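PDB 6KTQ: homocitrate synthase from Sulfolobus acidocaldarius, which catalyses the aldol-type condensation of 2-oxoglutarate with acetyl-CoA to give homocitrate, the first step of lysine biosynthesis by the alpha-aminoadipate pathway. Local coordinates for residues A[106-111]-A[124-129]. Sequence-based numbering, arbitrary orientation.
Sequences SRAVKR and IAIFYG. With COA (coenzyme A), chain E.
The carbonyl oxygen of Ser-106 is gripped by the backbone of strand 123-129. Phe-127 N donates to Ser-106 O at 3.1 Å. Ile-126 CA adds a CH...O contact to the same oxygen. Ser-106 N gives a weak bond to Ala-125 O, so the two strands pair in parallel, with Ser-106 level with Ile-126. Just beyond, Ala-108 centres an inverse gamma turn. Ala-108 CB packs against Ile-126 CG2. Ala-108 CB also lies 3.7 Å from Tyr-128 CD1.

The Phe-127 ring stands beside the Arg-107 side chain. Phe-127 CG sits between its own backbone N and carbonyl carbon (chi1 59°), which sets one face of the ring under Arg-107 CA. The opposite face takes C2P of coenzyme A, and Phe-127 CZ meets Arg-107 CG at 3.4 Å. An alanine here would be likely to leave Arg-107 CA and the thiol arm of the coenzyme without the surface between them.

The adenine is read by backbone: Ala-108 N donates to COA N1A at 3.1 Å, and COA N6A to Phe-127 O at 2.8 Å. Arg-107 NH1 reaches COA O4B only weakly, while Arg-107 NE forms a salt bridge with Asp-112. Strand 101-106, helix 110-118 and strand 123-129 form a beta-alpha-beta unit of the TIM barrel, whose C-terminal strand ends carry this coenzyme A pocket.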
ATOM      1  N   SER A 106     -10.739  30.106  -9.123  1.00 34.02           N
ATOM      2  CA  SER A 106     -10.984  31.314  -8.345  1.00 33.08           C
ATOM      3  C   SER A 106      -9.798  31.703  -7.463  1.00 34.21           C
ATOM      4  O   SER A 106      -9.176  30.849  -6.833  1.00 29.70           O
ATOM      5  CB  SER A 106     -12.202  31.076  -7.456  1.00 37.23           C
ATOM      6  OG  SER A 106     -12.625  32.242  -6.784  1.00 38.88           O
ATOM      7  N   ARG A 107      -9.474  32.999  -7.409  1.00 32.05           N
ATOM      8  CA  ARG A 107      -8.569  33.489  -6.384  1.00 34.93           C
ATOM      9  C   ARG A 107      -9.315  33.444  -5.069  1.00 33.84           C
ATOM     10  O   ARG A 107     -10.530  33.217  -5.033  1.00 35.75           O
ATOM     11  CB  ARG A 107      -8.099  34.922  -6.675  1.00 36.04           C
ATOM     12  CG  ARG A 107      -7.095  34.978  -7.809  1.00 39.81           C
ATOM     13  CD  ARG A 107      -6.671  36.404  -8.074  1.00 42.05           C
ATOM     14  NE  ARG A 107      -7.831  37.175  -8.480  1.00 40.57           N
ATOM     15  CZ  ARG A 107      -7.841  38.493  -8.607  1.00 43.62           C
ATOM     16  NH1 ARG A 107      -6.739  39.214  -8.367  1.00 42.90           N
ATOM     17  NH2 ARG A 107      -8.961  39.082  -8.993  1.00 42.71           N
ATOM     18  N   ALA A 108      -8.593  33.648  -3.989  1.00 34.28           N
ATOM     19  CA  ALA A 108      -9.223  33.815  -2.698  1.00 36.25           C
ATOM     20  C   ALA A 108      -9.660  35.272  -2.599  1.00 37.13           C
ATOM     21  O   ALA A 108      -9.100  36.037  -1.848  1.00 36.03           O
ATOM     22  CB  ALA A 108      -8.260  33.456  -1.585  1.00 35.38           C
ATOM     23  N   VAL A 109     -10.658  35.647  -3.385  1.00 39.96           N
ATOM     24  CA  VAL A 109     -11.207  36.997  -3.333  1.00 43.35           C
ATOM     25  C   VAL A 109     -12.693  36.857  -3.608  1.00 44.57           C
ATOM     26  O   VAL A 109     -13.095  36.105  -4.501  1.00 41.89           O
ATOM     27  CB  VAL A 109     -10.533  38.020  -4.310  1.00 44.05           C
ATOM     28  CG1 VAL A 109      -9.021  37.888  -4.332  1.00 44.09           C
ATOM     29  CG2 VAL A 109     -11.073  37.920  -5.720  1.00 46.11           C
ATOM     30  N   LYS A 110     -13.489  37.568  -2.817  1.00 47.11           N
ATOM     31  CA  LYS A 110     -14.953  37.485  -2.846  1.00 49.28           C
ATOM     32  C   LYS A 110     -15.527  37.594  -4.250  1.00 45.62           C
ATOM     33  O   LYS A 110     -16.379  36.792  -4.641  1.00 45.01           O
ATOM     34  CB  LYS A 110     -15.570  38.589  -1.977  1.00 56.85           C
ATOM     35  CG  LYS A 110     -15.885  38.192  -0.536  1.00 63.96           C
ATOM     36  CD  LYS A 110     -16.416  39.370   0.290  1.00 67.47           C
ATOM     37  CE  LYS A 110     -17.257  40.353  -0.534  1.00 70.35           C
ATOM     38  NZ  LYS A 110     -17.796  41.481   0.276  1.00 73.87           N
ATOM     39  N   ARG A 111     -15.065  38.590  -4.997  1.00 47.94           N
ATOM     40  CA  ARG A 111     -15.490  38.776  -6.389  1.00 54.24           C
ATOM     41  C   ARG A 111     -15.415  37.466  -7.185  1.00 51.44           C
ATOM     42  O   ARG A 111     -16.439  36.966  -7.640  1.00 51.30           O
ATOM     43  CB  ARG A 111     -14.655  39.864  -7.077  1.00 59.82           C
ATOM     44  CG  ARG A 111     -15.172  40.302  -8.443  1.00 66.61           C
ATOM     45  CD  ARG A 111     -16.384  41.218  -8.340  1.00 72.05           C
ATOM     46  NE  ARG A 111     -17.661  40.505  -8.189  1.00 77.31           N
ATOM     47  CZ  ARG A 111     -18.571  40.316  -9.156  1.00 80.62           C
ATOM     48  NH1 ARG A 111     -18.385  40.776 -10.394  1.00 80.05           N
ATOM     49  NH2 ARG A 111     -19.697  39.656  -8.880  1.00 79.66           N
ATOM     50  N   ILE A 124     -16.000  24.957  -7.335  1.00 29.72           N
ATOM     51  CA  ILE A 124     -15.168  26.160  -7.351  1.00 31.48           C
ATOM     52  C   ILE A 124     -13.823  25.778  -6.752  1.00 30.42           C
ATOM     53  O   ILE A 124     -13.766  25.243  -5.660  1.00 31.60           O
ATOM     54  CB  ILE A 124     -15.830  27.337  -6.574  1.00 33.65           C
ATOM     55  CG1 ILE A 124     -17.074  27.847  -7.337  1.00 36.48           C
ATOM     56  CG2 ILE A 124     -14.841  28.470  -6.347  1.00 33.87           C
ATOM     57  CD1 ILE A 124     -17.888  28.913  -6.616  1.00 36.68           C
ATOM     58  N   ALA A 125     -12.745  26.014  -7.499  1.00 30.02           N
ATOM     59  CA  ALA A 125     -11.384  25.711  -7.049  1.00 28.74           C
ATOM     60  C   ALA A 125     -10.675  26.972  -6.662  1.00 28.35           C
ATOM     61  O   ALA A 125     -10.277  27.760  -7.530  1.00 28.33           O
ATOM     62  CB  ALA A 125     -10.602  24.997  -8.140  1.00 28.70           C
ATOM     63  N   ILE A 126     -10.525  27.179  -5.360  1.00 26.83           N
ATOM     64  CA  ILE A 126      -9.839  28.354  -4.853  1.00 30.16           C
ATOM     65  C   ILE A 126      -8.395  27.998  -4.655  1.00 30.07           C
ATOM     66  O   ILE A 126      -8.082  27.002  -3.991  1.00 28.15           O
ATOM     67  CB  ILE A 126     -10.420  28.847  -3.516  1.00 32.67           C
ATOM     68  CG1 ILE A 126     -11.874  29.311  -3.700  1.00 35.56           C
ATOM     69  CG2 ILE A 126      -9.568  29.976  -2.983  1.00 33.59           C
ATOM     70  CD1 ILE A 126     -12.609  29.546  -2.395  1.00 35.68           C
ATOM     71  N   PHE A 127      -7.521  28.809  -5.232  1.00 29.43           N
ATOM     72  CA  PHE A 127      -6.087  28.595  -5.111  1.00 31.32           C
ATOM     73  C   PHE A 127      -5.422  29.638  -4.240  1.00 29.25           C
ATOM     74  O   PHE A 127      -5.879  30.767  -4.168  1.00 29.82           O
ATOM     75  CB  PHE A 127      -5.417  28.523  -6.503  1.00 32.23           C
ATOM     76  CG  PHE A 127      -5.604  29.749  -7.355  1.00 32.95           C
ATOM     77  CD1 PHE A 127      -6.705  29.862  -8.209  1.00 34.79           C
ATOM     78  CD2 PHE A 127      -4.652  30.758  -7.349  1.00 35.01           C
ATOM     79  CE1 PHE A 127      -6.867  30.981  -9.008  1.00 36.68           C
ATOM     80  CE2 PHE A 127      -4.796  31.876  -8.144  1.00 32.61           C
ATOM     81  CZ  PHE A 127      -5.902  31.996  -8.966  1.00 35.36           C
ATOM     82  N   TYR A 128      -4.357  29.241  -3.551  1.00 29.16           N
ATOM     83  CA  TYR A 128      -3.518  30.177  -2.818  1.00 29.21           C
ATOM     84  C   TYR A 128      -2.150  29.564  -2.669  1.00 28.37           C
ATOM     85  O   TYR A 128      -2.016  28.350  -2.512  1.00 27.45           O
ATOM     86  CB  TYR A 128      -4.117  30.483  -1.429  1.00 31.16           C
ATOM     87  CG  TYR A 128      -3.791  31.846  -0.851  1.00 31.45           C
ATOM     88  CD1 TYR A 128      -4.600  32.956  -1.121  1.00 35.19           C
ATOM     89  CD2 TYR A 128      -2.704  32.025   0.002  1.00 32.30           C
ATOM     90  CE1 TYR A 128      -4.300  34.215  -0.574  1.00 35.35           C
ATOM     91  CE2 TYR A 128      -2.397  33.271   0.546  1.00 33.04           C
ATOM     92  CZ  TYR A 128      -3.195  34.354   0.261  1.00 36.76           C
ATOM     93  OH  TYR A 128      -2.869  35.575   0.795  1.00 39.22           O
ATOM     94  N   GLY A 129      -1.142  30.422  -2.661  1.00 26.93           N
ATOM     95  CA  GLY A 129       0.242  30.005  -2.619  1.00 29.61           C
ATOM     96  C   GLY A 129       0.640  29.859  -1.173  1.00 31.73           C
ATOM     97  O   GLY A 129       0.583  30.823  -0.435  1.00 29.96           O
TER
HETATM   98  N1A COA E 403      -5.830  35.006  -3.940  1.00 35.19           N
HETATM   99  C2A COA E 403      -5.957  36.353  -3.785  1.00 36.23           C
HETATM  100  N3A COA E 403      -5.170  37.261  -4.436  1.00 32.81           N
HETATM  101  C4A COA E 403      -4.185  36.860  -5.262  1.00 34.88           C
HETATM  102  C5A COA E 403      -3.992  35.425  -5.484  1.00 34.45           C
HETATM  103  C6A COA E 403      -4.879  34.496  -4.753  1.00 35.23           C
HETATM  104  N6A COA E 403      -4.723  33.170  -4.925  1.00 36.16           N
HETATM  105  N7A COA E 403      -2.973  35.304  -6.355  1.00 34.37           N
HETATM  106  C8A COA E 403      -2.536  36.561  -6.662  1.00 36.14           C
HETATM  107  N9A COA E 403      -3.258  37.472  -5.999  1.00 37.32           N
HETATM  108  C1B COA E 403      -3.182  38.934  -6.133  1.00 38.72           C
HETATM  109  C2B COA E 403      -1.826  39.548  -5.918  1.00 38.94           C
HETATM  110  O2B COA E 403      -1.496  39.719  -4.552  1.00 37.04           O
HETATM  111  C3B COA E 403      -2.048  40.863  -6.631  1.00 38.85           C
HETATM  112  O3B COA E 403      -2.904  41.747  -5.943  1.00 40.02           O
HETATM  113  P3B COA E 403      -2.597  43.320  -5.980  1.00 44.53           P
HETATM  114  O7A COA E 403      -3.268  43.744  -4.725  1.00 42.60           O
HETATM  115  O8A COA E 403      -3.254  43.756  -7.273  1.00 46.21           O
HETATM  116  O9A COA E 403      -1.111  43.460  -5.981  1.00 37.36           O
HETATM  117  C4B COA E 403      -2.766  40.451  -7.889  1.00 41.39           C
HETATM  118  O4B COA E 403      -3.514  39.274  -7.496  1.00 38.97           O
HETATM  119  C5B COA E 403      -1.572  40.348  -8.828  1.00 43.08           C
HETATM  120  O5B COA E 403      -1.867  40.200 -10.154  1.00 42.14           O
HETATM  121  P1A COA E 403      -2.200  41.262 -11.312  1.00 35.33           P
HETATM  122  O1A COA E 403      -2.235  40.174 -12.321  1.00 30.99           O
HETATM  123  O2A COA E 403      -1.244  42.415 -11.465  1.00 39.36           O
HETATM  124  O3A COA E 403      -3.653  41.756 -10.821  1.00 33.74           O
HETATM  125  P2A COA E 403      -4.858  42.268 -11.709  1.00 34.99           P
HETATM  126  O4A COA E 403      -4.360  43.310 -12.677  1.00 31.01           O
HETATM  127  O5A COA E 403      -5.998  42.545 -10.769  1.00 34.26           O
HETATM  128  O6A COA E 403      -5.341  40.989 -12.532  1.00 32.68           O
HETATM  129  CBP COA E 403      -6.202  38.759 -12.878  1.00 30.78           C
HETATM  130  CCP COA E 403      -5.797  39.814 -11.843  1.00 32.34           C
HETATM  131  CDP COA E 403      -6.665  37.466 -12.189  1.00 30.26           C
HETATM  132  CEP COA E 403      -7.363  39.312 -13.714  1.00 31.30           C
HETATM  133  CAP COA E 403      -4.989  38.537 -13.786  1.00 30.92           C
HETATM  134  OAP COA E 403      -3.783  38.273 -13.055  1.00 31.57           O
HETATM  135  C9P COA E 403      -5.227  37.400 -14.726  1.00 30.26           C
HETATM  136  O9P COA E 403      -6.039  37.537 -15.612  1.00 29.10           O
HETATM  137  N8P COA E 403      -4.516  36.295 -14.491  1.00 30.12           N
HETATM  138  C7P COA E 403      -4.600  35.087 -15.291  1.00 30.95           C
HETATM  139  C6P COA E 403      -5.072  33.906 -14.429  1.00 33.89           C
HETATM  140  C5P COA E 403      -4.006  33.564 -13.407  1.00 34.97           C
HETATM  141  O5P COA E 403      -3.130  34.394 -13.125  1.00 30.50           O
HETATM  142  N4P COA E 403      -4.087  32.353 -12.836  1.00 36.97           N
HETATM  143  C3P COA E 403      -3.154  31.979 -11.774  1.00 39.78           C
HETATM  144  C2P COA E 403      -3.151  30.503 -11.420  1.00 44.14           C
HETATM  145  S1P COA E 403      -2.103  30.364  -9.940  1.00 57.84           S